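Local coordinates for 3-oxoadipate enol-lactonase (Burkholderia xenovorans, PDB 2XUA), which probably hydrolyses 3-oxoadipate enol-lactone, opening its ring in the bacterial breakdown of catechol-type aromatic compounds, at residues R143-G146 / M147-A151; V179-K183 / E184-S188. All blocks are in the same frame, centred on the assembly; numbering follows the deposited sequence.

How the interactions relate
Two helix junctions of the cap, the run of helices inserted between core strands 117-123 and 209-214 of the alpha/beta hydrolase fold, meet around one pocket tyrosine, Y186, one of them supplying it and the other packing against it. The centres of interactions 1 and 2 lie about 9 Å apart. A salt bridge joins R143 NH1 to E184 OE1 (3.1 Å), and beside it R143 CG rests on A187 CB at 3.4 Å. M147 CG lies 3.5 Å from T181 O. L150 CD2 also packs against Y186 CE2 at 3.3 Å. Y186 touches the bound laevulinic acid directly, whereas the side chain of L150 stays about 6 Å from it, so interaction 1 backs the tyrosine that interaction 2 supplies.

Interaction 1 of 2, residues R143-G146 / M147-A151; sequences RTEG and MHALA
G146 O meets L150 CD1 at 3.6 Å and A149 CB at 3.9 Å, so two apolar carbons from the first turn of the next helix lie against one backbone carbonyl. The isobutyl group of L150 is turned off the staggered positions (chi1 -107°), and CD1 is the branch that makes this approach. M147, a selenomethionine in the deposited model, points away from the preceding segment overall. Bends at both chi2 and chi3 fold its chain, which packs on A142 of helix 132-145 and F178 of helix 168-179. On the outer side E145 reaches out extended beyond CG, and OE2 passes A149 CB at 3.9 Å, a loose contact at the surface.

The turn at G146 is consistent with the lack of polar bonding between the two segments. G146 leaves helical geometry with a positive phi of 85°, a conformation open to glycine because it has no CB to crowd the preceding carbonyl. G146 O stays 3.8 Å from A149 N, too distant to bond. Helical pairing is seen from the next carbonyl, where A151 N donates to M147 O at 3.0 Å. R143, facing the other way, forms a salt bridge with E191 of helix 183-195. The join between helices 132-145 and 147-154 therefore combines a glycine turn with methyl groups packed against oxygens, and leaves G146 O buried without a polar partner in the model.

Interaction 2 of 2, residues V179-K183 / E184-S188; sequences VHTDK and EGYAS. With SHF (laevulinic acid), chain C.
After helix 168-179 the chain runs through an extended pair, T181 and D182, and then winds into helix 183-195, where Y186 N donates to D182 O and A187 N to K183 O, each at 2.9 Å. D182 occupies the N-cap. Its CG stands anti to the backbone N (chi1 -175°), which lets OD2 fold over the first turn and accept from G185 N at 2.8 Å through its anti lone pair; the same oxygen lies 3.4 Å from E184 CB. One turn on, E184 O takes two donors, S188 N and S188 OG, the hydroxyl at 3.0 Å and well above the carbonyl plane.

T181 and Y186 cross at about a right angle, with T181 CG2 4.1 Å from Y186 CB and near the plane of the ring, at its edge. The threonine hydroxyl OG1 is hydrogen-bonded to V177 O in the preceding helix. Y186 has CG anti to its N (chi1 -180°), carrying the ring off the helix so that its OH donates to the ketone oxygen O4 of laevulinic acid at 2.7 Å. The ligand is also hydrogen-bonded to R157 NE. Outside this turn, H180 NE2 is hydrogen-bonded to OD1 of D19 of the second subunit. The bond from G185 N to the D182 side chain is a classic helix N-cap, and the helix it starts brings Y186 into the ligand pocket, as cap helices do in many alpha/beta hydrolases.

Interaction 1 of 2, residues R143-G146 / M147-A151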
loop_
_atom_site.group_PDB
_atom_site.type_symbol
_atom_site.label_atom_id
_atom_site.label_comp_id
_atom_site.label_asym_id
_atom_site.label_seq_id
_atom_site.Cartn_x
_atom_site.Cartn_y
_atom_site.Cartn_z
ATOM N N ARG B 143 -17.964 13.348 -5.142
ATOM C CA ARG B 143 -17.890 14.706 -4.561
ATOM C C ARG B 143 -18.869 14.977 -3.433
ATOM O O ARG B 143 -18.539 15.701 -2.492
ATOM C CB ARG B 143 -18.010 15.820 -5.650
ATOM C CG ARG B 143 -16.794 15.860 -6.538
ATOM C CD ARG B 143 -16.496 17.206 -7.243
ATOM N NE ARG B 143 -16.921 17.082 -8.602
ATOM C CZ ARG B 143 -16.171 17.216 -9.681
ATOM N NH1 ARG B 143 -14.877 17.540 -9.660
ATOM N NH2 ARG B 143 -16.782 17.052 -10.808
ATOM N N THR B 144 -20.045 14.340 -3.471
ATOM C CA THR B 144 -21.141 14.693 -2.546
ATOM C C THR B 144 -21.441 13.640 -1.536
ATOM O O THR B 144 -22.179 13.888 -0.569
ATOM C CB THR B 144 -22.456 15.036 -3.297
ATOM O OG1 THR B 144 -22.975 13.880 -3.950
ATOM C CG2 THR B 144 -22.177 16.102 -4.355
ATOM N N GLU B 145 -20.862 12.460 -1.727
ATOM C CA GLU B 145 -21.147 11.317 -0.840
ATOM C C GLU B 145 -19.857 10.622 -0.352
ATOM O O GLU B 145 -19.883 9.884 0.640
ATOM C CB GLU B 145 -22.052 10.288 -1.536
ATOM C CG GLU B 145 -23.469 10.706 -1.731
ATOM C CD GLU B 145 -24.304 9.592 -2.323
ATOM O OE1 GLU B 145 -25.130 9.874 -3.201
ATOM O OE2 GLU B 145 -24.106 8.421 -1.944
ATOM N N GLY B 146 -18.733 10.887 -1.017
ATOM C CA GLY B 146 -17.449 10.348 -0.572
ATOM C C GLY B 146 -17.220 8.938 -1.113
ATOM O O GLY B 146 -18.040 8.394 -1.833
HETATM N N MSE B 147 -16.089 8.349 -0.751
HETATM C CA MSE B 147 -15.542 7.272 -1.517
HETATM C C MSE B 147 -15.989 5.909 -1.027
HETATM O O MSE B 147 -15.871 4.928 -1.750
HETATM C CB MSE B 147 -14.022 7.384 -1.529
HETATM C CG MSE B 147 -13.536 8.678 -2.115
HETATM SE SE MSE B 147 -13.910 8.674 -3.955
HETATM C CE MSE B 147 -12.740 7.270 -4.528
ATOM N N HIS B 148 -16.481 5.838 0.203
ATOM C CA HIS B 148 -16.994 4.568 0.731
ATOM C C HIS B 148 -18.183 4.074 -0.052
ATOM O O HIS B 148 -18.276 2.892 -0.420
ATOM C CB HIS B 148 -17.313 4.707 2.233
ATOM C CG HIS B 148 -16.121 4.432 3.118
ATOM N ND1 HIS B 148 -15.257 5.427 3.550
ATOM C CD2 HIS B 148 -15.627 3.265 3.612
ATOM C CE1 HIS B 148 -14.298 4.888 4.284
ATOM N NE2 HIS B 148 -14.496 3.579 4.333
ATOM N N ALA B 149 -19.074 5.011 -0.362
ATOM C CA ALA B 149 -20.244 4.753 -1.213
ATOM C C ALA B 149 -19.899 4.190 -2.611
ATOM O O ALA B 149 -20.517 3.204 -3.125
ATOM C CB ALA B 149 -21.093 6.080 -1.319
ATOM N N LEU B 150 -18.877 4.795 -3.208
ATOM C CA LEU B 150 -18.422 4.430 -4.534
ATOM C C LEU B 150 -17.750 3.074 -4.554
ATOM O O LEU B 150 -17.906 2.320 -5.512
ATOM C CB LEU B 150 -17.411 5.432 -5.007
ATOM C CG LEU B 150 -17.847 6.392 -6.070
ATOM C CD1 LEU B 150 -18.360 7.587 -5.340
ATOM C CD2 LEU B 150 -16.592 6.752 -6.723
ATOM N N ALA B 151 -17.011 2.773 -3.482
ATOM C CA ALA B 151 -16.246 1.544 -3.377
ATOM C C ALA B 151 -17.152 0.345 -3.587
ATOM O O ALA B 151 -16.739 -0.614 -4.233
ATOM C CB ALA B 151 -15.545 1.453 -1.989
#

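Interaction 2 of 2, residues V179-K183 / E184-S188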
loop_
_atom_site.group_PDB
_atom_site.type_symbol
_atom_site.label_atom_id
_atom_site.label_comp_id
_atom_site.label_asym_id
_atom_site.label_seq_id
_atom_site.Cartn_x
_atom_site.Cartn_y
_atom_site.Cartn_z
ATOM N N VAL B 179 -10.699 3.854 -0.980
ATOM C CA VAL B 179 -11.544 4.668 -0.124
ATOM C C VAL B 179 -10.833 5.859 0.480
ATOM O O VAL B 179 -11.512 6.745 0.958
ATOM C CB VAL B 179 -12.375 3.879 0.950
ATOM C CG1 VAL B 179 -13.166 2.801 0.290
ATOM C CG2 VAL B 179 -11.460 3.295 2.047
ATOM N N HIS B 180 -9.491 5.876 0.459
ATOM C CA HIS B 180 -8.756 7.004 0.968
ATOM C C HIS B 180 -8.254 7.913 -0.135
ATOM O O HIS B 180 -7.543 8.888 0.139
ATOM C CB HIS B 180 -7.647 6.523 1.904
ATOM C CG HIS B 180 -8.214 6.109 3.227
ATOM N ND1 HIS B 180 -8.450 7.020 4.232
ATOM C CD2 HIS B 180 -8.725 4.929 3.650
ATOM C CE1 HIS B 180 -9.047 6.401 5.237
ATOM N NE2 HIS B 180 -9.232 5.136 4.905
ATOM N N THR B 181 -8.694 7.645 -1.369
ATOM C CA THR B 181 -8.375 8.563 -2.493
ATOM C C THR B 181 -9.090 9.884 -2.265
ATOM O O THR B 181 -10.279 9.890 -1.914
ATOM C CB THR B 181 -8.778 7.939 -3.834
ATOM O OG1 THR B 181 -7.988 6.743 -3.993
ATOM C CG2 THR B 181 -8.403 8.835 -5.040
ATOM N N ASP B 182 -8.390 11.009 -2.484
ATOM C CA ASP B 182 -9.037 12.298 -2.340
ATOM C C ASP B 182 -10.303 12.339 -3.268
ATOM O O ASP B 182 -10.205 12.068 -4.466
ATOM C CB ASP B 182 -8.070 13.377 -2.761
ATOM C CG ASP B 182 -8.634 14.780 -2.535
ATOM O OD1 ASP B 182 -8.280 15.364 -1.524
ATOM O OD2 ASP B 182 -9.384 15.299 -3.368
ATOM N N LYS B 183 -11.470 12.654 -2.720
ATOM C CA LYS B 183 -12.706 12.565 -3.530
ATOM C C LYS B 183 -12.768 13.563 -4.679
ATOM O O LYS B 183 -13.273 13.235 -5.745
ATOM C CB LYS B 183 -13.959 12.617 -2.645
ATOM C CG LYS B 183 -14.348 13.944 -2.103
ATOM C CD LYS B 183 -15.287 13.730 -0.951
ATOM C CE LYS B 183 -15.016 14.774 0.108
ATOM N NZ LYS B 183 -16.306 14.997 0.791
ATOM N N GLU B 184 -12.234 14.771 -4.449
ATOM C CA GLU B 184 -12.135 15.811 -5.490
ATOM C C GLU B 184 -11.129 15.380 -6.545
ATOM O O GLU B 184 -11.405 15.482 -7.753
ATOM C CB GLU B 184 -11.740 17.205 -4.894
ATOM C CG GLU B 184 -11.544 18.267 -5.955
ATOM C CD GLU B 184 -12.714 18.414 -6.929
ATOM O OE1 GLU B 184 -12.486 18.837 -8.082
ATOM O OE2 GLU B 184 -13.884 18.095 -6.562
ATOM N N GLY B 185 -9.986 14.824 -6.082
ATOM C CA GLY B 185 -8.971 14.281 -7.004
ATOM C C GLY B 185 -9.564 13.211 -7.902
ATOM O O GLY B 185 -9.348 13.189 -9.100
ATOM N N TYR B 186 -10.304 12.298 -7.308
ATOM C CA TYR B 186 -10.939 11.193 -8.050
ATOM C C TYR B 186 -11.979 11.740 -9.054
ATOM O O TYR B 186 -11.943 11.432 -10.235
ATOM C CB TYR B 186 -11.643 10.296 -7.046
ATOM C CG TYR B 186 -12.340 9.116 -7.666
ATOM C CD1 TYR B 186 -11.663 7.896 -7.864
ATOM C CD2 TYR B 186 -13.679 9.215 -8.092
ATOM C CE1 TYR B 186 -12.318 6.775 -8.405
ATOM C CE2 TYR B 186 -14.336 8.109 -8.689
ATOM C CZ TYR B 186 -13.660 6.894 -8.827
ATOM O OH TYR B 186 -14.285 5.797 -9.412
ATOM N N ALA B 187 -12.923 12.540 -8.575
ATOM C CA ALA B 187 -13.877 13.181 -9.495
ATOM C C ALA B 187 -13.169 13.974 -10.636
ATOM O O ALA B 187 -13.588 13.922 -11.795
ATOM C CB ALA B 187 -14.806 14.094 -8.692
ATOM N N SER B 188 -12.091 14.694 -10.349
ATOM C CA SER B 188 -11.464 15.449 -11.444
ATOM C C SER B 188 -10.892 14.551 -12.528
ATOM O O SER B 188 -10.815 14.943 -13.683
ATOM C CB SER B 188 -10.386 16.401 -10.941
ATOM O OG SER B 188 -10.971 17.339 -10.064
HETATM C C4 SHF C . -12.375 3.389 -11.321
HETATM C C5 SHF C . -11.000 2.805 -11.671
HETATM C C3 SHF C . -13.533 3.285 -12.326
HETATM C C2 SHF C . -13.496 2.167 -13.400
HETATM C C1 SHF C . -14.945 1.798 -13.930
HETATM O O4 SHF C . -12.561 3.906 -10.203
HETATM O O1 SHF C . -15.445 0.801 -13.377
HETATM O OH1 SHF C . -15.493 2.416 -14.905
#